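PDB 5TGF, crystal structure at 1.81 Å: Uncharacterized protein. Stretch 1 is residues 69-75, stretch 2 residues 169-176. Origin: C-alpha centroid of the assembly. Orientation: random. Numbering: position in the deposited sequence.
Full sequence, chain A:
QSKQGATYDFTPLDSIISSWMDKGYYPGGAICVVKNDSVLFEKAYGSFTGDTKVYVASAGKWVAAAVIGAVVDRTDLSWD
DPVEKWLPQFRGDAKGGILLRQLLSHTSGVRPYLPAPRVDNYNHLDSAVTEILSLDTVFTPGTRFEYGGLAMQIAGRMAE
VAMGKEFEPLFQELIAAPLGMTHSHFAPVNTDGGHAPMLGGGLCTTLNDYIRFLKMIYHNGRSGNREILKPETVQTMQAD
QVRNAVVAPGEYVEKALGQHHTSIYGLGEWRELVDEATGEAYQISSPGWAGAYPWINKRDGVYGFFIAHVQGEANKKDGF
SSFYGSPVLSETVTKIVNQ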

# COMPACT_ATOMS: atom_id res chain seq x y z
N GLY A 69 10.85 -4.87 -3.93
CA GLY A 69 12.11 -4.43 -3.33
C GLY A 69 13.03 -5.59 -2.92
O GLY A 69 14.26 -5.50 -3.03
N ALA A 70 12.47 -6.67 -2.41
CA ALA A 70 13.29 -7.84 -2.03
C ALA A 70 13.91 -8.54 -3.27
O ALA A 70 15.03 -9.06 -3.23
CB ALA A 70 12.49 -8.80 -1.19
N VAL A 71 13.21 -8.46 -4.39
CA VAL A 71 13.73 -8.96 -5.65
C VAL A 71 14.81 -8.04 -6.18
O VAL A 71 15.87 -8.50 -6.64
CB VAL A 71 12.58 -9.14 -6.68
CG1 VAL A 71 13.11 -9.51 -8.05
CG2 VAL A 71 11.60 -10.19 -6.18
N VAL A 72 14.59 -6.73 -6.11
CA VAL A 72 15.61 -5.76 -6.50
C VAL A 72 16.90 -5.98 -5.70
O VAL A 72 17.98 -5.85 -6.24
CB VAL A 72 15.10 -4.33 -6.35
CG1 VAL A 72 16.24 -3.31 -6.34
CG2 VAL A 72 14.08 -4.03 -7.45
N ASP A 73 16.76 -6.28 -4.42
CA ASP A 73 17.91 -6.54 -3.57
C ASP A 73 18.73 -7.79 -4.01
O ASP A 73 19.93 -7.84 -3.75
CB ASP A 73 17.46 -6.70 -2.10
CG ASP A 73 17.07 -5.37 -1.45
OD1 ASP A 73 17.28 -4.29 -2.05
OD2 ASP A 73 16.52 -5.39 -0.32
N ARG A 74 18.08 -8.77 -4.62
CA ARG A 74 18.66 -10.10 -4.92
C ARG A 74 19.05 -10.35 -6.40
O ARG A 74 19.57 -11.42 -6.72
CB ARG A 74 17.67 -11.20 -4.53
CG ARG A 74 17.56 -11.46 -3.06
CD ARG A 74 16.33 -12.32 -2.79
NE ARG A 74 16.24 -12.73 -1.40
CZ ARG A 74 15.92 -11.93 -0.40
NH1 ARG A 74 15.64 -10.65 -0.61
NH2 ARG A 74 15.87 -12.41 0.83
N THR A 75 18.69 -9.45 -7.29
CA THR A 75 18.83 -9.68 -8.74
C THR A 75 19.35 -8.42 -9.41
O THR A 75 19.58 -7.41 -8.75
CB THR A 75 17.49 -10.06 -9.39
OG1 THR A 75 16.59 -8.95 -9.26
CG2 THR A 75 16.88 -11.32 -8.76
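Stretch 2, residues 169-176: PLFQELIA

Stretch 2 packs across stretch 1 as one helix crossing another, in a small and largely apolar contact centred on Leu174 and supplemented by a single water bridge at its polar edge. No direct hydrogen bond joins the two segments, and together they bury 220 Å² of surface.

Stretch 2 is helical throughout, from Pro169 to Ala176, within a helix that begins earlier in the chain and continues beyond it. Its N-to-C direction makes an angle of 75° with that of the helix in stretch 1, and the signed crossing angle is likewise 75°. The axes come no closer than 10.5 Å. With so steep a crossing the two helices cannot run side by side for long, so the contact is confined to a few residues; the nearest CA atoms are those of Ala70 and Leu174, 6.6 Å apart.

The early part of stretch 2 follows regular helical hydrogen bonding, with Leu174 N donating to Leu170 O at 2.9 Å. The turn from Gln172 to Ala176 is wider, of the pi type: Ala176 N reaches back five residues to Phe171 O at 2.9 Å, while Ile175 N also donates to Phe171 O, at 3.1 Å. Leu174 therefore lies within the widened turn, its CA-to-CB bond directed toward stretch 1. Its side chain adopts the m rotamer at chi1 and t at chi2.

Leu174 carries the largest share of the buried area and touches three residues of stretch 1. Its CD1 lies 3.9 Å from Ala70 CB and 3.8 Å from Val71 CG2, a van der Waals fit with two small, buried side chains. Its other methyl, CD2, is 3.5 Å from Arg74 NE and lies over one face of the guanidinium, so that the leucine spans the step from the buried part of the contact to its exposed margin. One turn earlier, Leu170 also has its CA-to-CB bond directed toward stretch 1 and adds a looser contact, its CD1 standing 4.4 Å from Val71 CG2. Ile175 leaves its backbone sideways, but the end of its side chain comes nearer, bringing CD1 to 4.4 Å from Ala70 CB.

Arg74 also bonds within its own stretch: its NH1 donates to Ala70 O at 3.1 Å, with the side chain folded back along the helix and its guanidinium face against Leu174. The same group takes part in the water bridge. The water donates to Leu174 O at 2.7 Å and accepts a weak hydrogen bond from Arg74 NH2 at 3.0 Å, thereby linking the arginine to the backbone of the residue whose methyl lies over its guanidinium face.

The remaining residues fall outside the contact. Val72, Asp73 and Thr75 are out of reach of stretch 2; in stretch 2, Pro169, Phe171, Gln172 and Ala176 are out of reach of stretch 1. Glu173 leaves its backbone sideways, and although its end comes nearer, it stops short of contact.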

# COMPACT_ATOMS: atom_id res chain seq x y z
N PRO A 169 4.00 -16.88 -4.62
CA PRO A 169 5.05 -17.64 -3.94
C PRO A 169 6.23 -16.78 -3.52
O PRO A 169 6.78 -17.00 -2.42
CB PRO A 169 5.50 -18.66 -5.00
CG PRO A 169 4.37 -18.81 -5.90
CD PRO A 169 3.50 -17.59 -5.81
N LEU A 170 6.56 -15.77 -4.31
CA LEU A 170 7.59 -14.81 -3.92
C LEU A 170 7.25 -14.06 -2.64
O LEU A 170 8.09 -13.86 -1.77
CB LEU A 170 7.88 -13.81 -5.03
CG LEU A 170 8.68 -14.35 -6.21
CD1 LEU A 170 8.68 -13.29 -7.28
CD2 LEU A 170 10.12 -14.70 -5.77
N PHE A 171 6.00 -13.63 -2.51
CA PHE A 171 5.57 -12.96 -1.30
C PHE A 171 5.79 -13.85 -0.09
O PHE A 171 6.25 -13.38 0.95
CB PHE A 171 4.09 -12.58 -1.39
CG PHE A 171 3.50 -12.13 -0.08
CD1 PHE A 171 4.09 -11.11 0.66
CD2 PHE A 171 2.32 -12.70 0.38
CE1 PHE A 171 3.53 -10.72 1.88
CE2 PHE A 171 1.79 -12.33 1.58
CZ PHE A 171 2.39 -11.31 2.32
N GLN A 172 5.43 -15.13 -0.20
CA GLN A 172 5.56 -16.05 0.92
C GLN A 172 7.06 -16.29 1.21
O GLN A 172 7.45 -16.28 2.35
CB GLN A 172 4.85 -17.38 0.66
CG GLN A 172 3.33 -17.26 0.42
CD GLN A 172 2.56 -16.70 1.62
OE1 GLN A 172 2.98 -16.83 2.78
NE2 GLN A 172 1.39 -16.15 1.34
N GLU A 173 7.85 -16.47 0.18
CA GLU A 173 9.28 -16.79 0.38
C GLU A 173 10.05 -15.60 0.99
O GLU A 173 10.78 -15.76 1.98
CB GLU A 173 9.92 -17.25 -0.92
CG GLU A 173 11.42 -17.50 -0.80
CD GLU A 173 12.13 -17.62 -2.14
OE1 GLU A 173 11.45 -17.72 -3.19
OE2 GLU A 173 13.39 -17.61 -2.14
N LEU A 174 9.84 -14.41 0.44
CA LEU A 174 10.69 -13.24 0.71
C LEU A 174 10.21 -12.31 1.83
O LEU A 174 11.00 -11.57 2.40
CB LEU A 174 10.84 -12.42 -0.58
CG LEU A 174 11.52 -13.12 -1.75
CD1 LEU A 174 11.62 -12.18 -2.93
CD2 LEU A 174 12.90 -13.63 -1.37
N ILE A 175 8.90 -12.29 2.09
CA ILE A 175 8.36 -11.42 3.11
C ILE A 175 7.58 -12.17 4.20
O ILE A 175 7.85 -11.98 5.39
CB ILE A 175 7.48 -10.31 2.47
CG1 ILE A 175 8.24 -9.49 1.41
CG2 ILE A 175 6.84 -9.43 3.54
CD1 ILE A 175 9.38 -8.63 1.93
N ALA A 176 6.57 -12.95 3.82
CA ALA A 176 5.65 -13.51 4.83
C ALA A 176 6.33 -14.56 5.74
O ALA A 176 6.24 -14.47 6.97
CB ALA A 176 4.41 -14.10 4.18
O HOH W 1 13.62 -10.91 2.05